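Local atomic coordinates of PHD finger protein 3 (Homo sapiens, PDB entry 6IC9), a protein that reads the phosphorylated C-terminal domain of RNA polymerase II through its SPOC domain and regulates neuronal gene expression. Residues V78-V83 and K115-I120. Numbering follows the deposited sequence.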
# COMPACT_ATOMS: atom_id res chain seq x y z
N VAL A 78 2.36 2.59 4.95
CA VAL A 78 3.47 1.73 5.36
C VAL A 78 4.40 1.56 4.16
O VAL A 78 4.05 1.88 3.02
CB VAL A 78 3.02 0.35 5.87
CG1 VAL A 78 2.15 0.50 7.11
CG2 VAL A 78 2.25 -0.47 4.74
N ARG A 79 5.61 1.07 4.44
CA ARG A 79 6.53 0.75 3.36
C ARG A 79 6.89 -0.73 3.49
O ARG A 79 6.98 -1.26 4.61
CB ARG A 79 7.81 1.59 3.37
CG ARG A 79 8.71 1.37 4.55
CD ARG A 79 10.01 2.27 4.42
NE ARG A 79 10.72 2.26 5.70
CZ ARG A 79 11.52 1.28 6.06
NH1 ARG A 79 11.76 0.27 5.22
NH2 ARG A 79 12.07 1.32 7.26
N PHE A 80 6.98 -1.40 2.36
CA PHE A 80 7.24 -2.85 2.30
C PHE A 80 8.69 -3.08 1.98
O PHE A 80 9.26 -2.35 1.15
CB PHE A 80 6.35 -3.52 1.24
CG PHE A 80 4.88 -3.51 1.61
CD1 PHE A 80 4.41 -4.33 2.62
CD2 PHE A 80 3.98 -2.68 0.92
CE1 PHE A 80 3.03 -4.33 3.00
CE2 PHE A 80 2.60 -2.64 1.29
CZ PHE A 80 2.10 -3.51 2.32
N THR A 81 9.28 -4.14 2.57
CA THR A 81 10.65 -4.54 2.24
C THR A 81 10.64 -6.04 2.00
O THR A 81 9.98 -6.75 2.73
CB THR A 81 11.64 -4.24 3.39
OG1 THR A 81 11.27 -5.02 4.52
CG2 THR A 81 11.56 -2.76 3.84
N PRO A 82 11.33 -6.54 0.97
CA PRO A 82 11.40 -8.02 0.79
C PRO A 82 12.20 -8.69 1.91
O PRO A 82 13.14 -8.11 2.45
CB PRO A 82 12.12 -8.15 -0.57
CG PRO A 82 13.09 -6.92 -0.59
CD PRO A 82 12.23 -5.82 0.06
N VAL A 83 11.84 -9.93 2.26
CA VAL A 83 12.54 -10.52 3.40
C VAL A 83 13.83 -11.21 2.96
O VAL A 83 14.85 -11.07 3.64
CB VAL A 83 11.63 -11.46 4.21
CG1 VAL A 83 12.51 -12.24 5.24
CG2 VAL A 83 10.59 -10.60 4.98
N LYS A 115 -10.97 -0.62 5.21
CA LYS A 115 -11.91 -0.32 4.14
C LYS A 115 -11.25 -0.52 2.79
O LYS A 115 -11.88 -1.02 1.85
CB LYS A 115 -12.41 1.12 4.32
CG LYS A 115 -13.56 1.56 3.37
CD LYS A 115 -13.88 3.05 3.59
CE LYS A 115 -15.30 3.40 3.01
NZ LYS A 115 -15.36 2.94 1.61
N ASP A 116 -9.98 -0.10 2.66
CA ASP A 116 -9.25 -0.13 1.38
C ASP A 116 -7.76 -0.22 1.64
O ASP A 116 -7.26 0.31 2.64
CB ASP A 116 -9.42 1.14 0.50
CG ASP A 116 -10.86 1.59 0.37
OD1 ASP A 116 -11.27 2.47 1.18
OD2 ASP A 116 -11.53 1.10 -0.53
N MET A 117 -7.07 -0.91 0.76
CA MET A 117 -5.61 -0.90 0.79
C MET A 117 -5.09 -0.85 -0.64
O MET A 117 -5.46 -1.68 -1.48
CB MET A 117 -5.06 -2.11 1.54
CG MET A 117 -3.53 -2.06 1.58
SD MET A 117 -2.96 -3.20 2.88
CE MET A 117 -1.24 -2.81 2.88
N TYR A 118 -4.25 0.14 -0.92
CA TYR A 118 -3.66 0.29 -2.25
C TYR A 118 -2.15 0.11 -2.17
O TYR A 118 -1.53 0.45 -1.16
CB TYR A 118 -3.94 1.69 -2.83
CG TYR A 118 -5.45 1.93 -2.94
CD1 TYR A 118 -6.19 1.25 -3.91
CD2 TYR A 118 -6.11 2.77 -2.02
CE1 TYR A 118 -7.59 1.42 -3.98
CE2 TYR A 118 -7.49 2.99 -2.10
CZ TYR A 118 -8.21 2.30 -3.06
OH TYR A 118 -9.56 2.52 -3.10
N LEU A 119 -1.56 -0.42 -3.23
CA LEU A 119 -0.13 -0.64 -3.31
C LEU A 119 0.43 0.33 -4.32
O LEU A 119 0.07 0.26 -5.50
CB LEU A 119 0.18 -2.08 -3.76
CG LEU A 119 1.49 -2.78 -3.45
CD1 LEU A 119 1.73 -3.02 -1.91
CD2 LEU A 119 1.37 -4.16 -4.12
N ILE A 120 1.34 1.19 -3.86
CA ILE A 120 1.84 2.33 -4.60
C ILE A 120 3.32 2.10 -4.94
O ILE A 120 4.13 1.96 -4.03
CB ILE A 120 1.65 3.61 -3.78
CG1 ILE A 120 0.16 3.89 -3.63
CG2 ILE A 120 2.42 4.80 -4.50
CD1 ILE A 120 -0.16 5.10 -2.69
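In the hydrophobic interior of the SPOC domain, Phe-80 of strand 73-82 meets Met-117 and Leu-119 of strand 114-122 close to the centre of the chain. The two strands are not direct neighbours in the seven-stranded beta-barrel of the SPOC fold: strand 147-155 pairs with both, and the nearest CA atoms of the segments, in Phe-80 and Leu-119, stand 9.5 Å apart. Side chains alone bridge that distance. Phe-80 and Met-117 reach toward each other from opposite directions. Met-117, its CG anti to the backbone N (chi1 -179°) and the chain extended beyond, brings its CE to the edge of the ring, in plane, 3.5 Å from Phe-80 CZ. Leu-119 approaches aslant; in the modelled conformer its CD1 lies 3.3 Å from Phe-80 CE2 and 3.6 Å from Phe-80 CD2, though a second position of the leucine leaves this approach less certain. With an alanine here instead of Phe-80, Met-117 CE and Leu-119 CD1 would probably lose the partner they share, opening a gap between the strands. Beyond the trio, Met-117 packs on Ile-152 of strand 147-155 and on Leu-45, while Leu-119 rests on Leu-94 of helix 85-101. The alternating residues Asp-116 and Tyr-118 serve the other side of strand 114-122, where they contact the bound phosphorylated peptide. Strand 73-82 is flanked by strands 25-35 and 147-155; the backbone of Phe-80 hydrogen-bonds with Leu-148 of the latter, and its carbonyl O accepts a hydrogen bond from the Tyr-91 hydroxyl of helix 85-101.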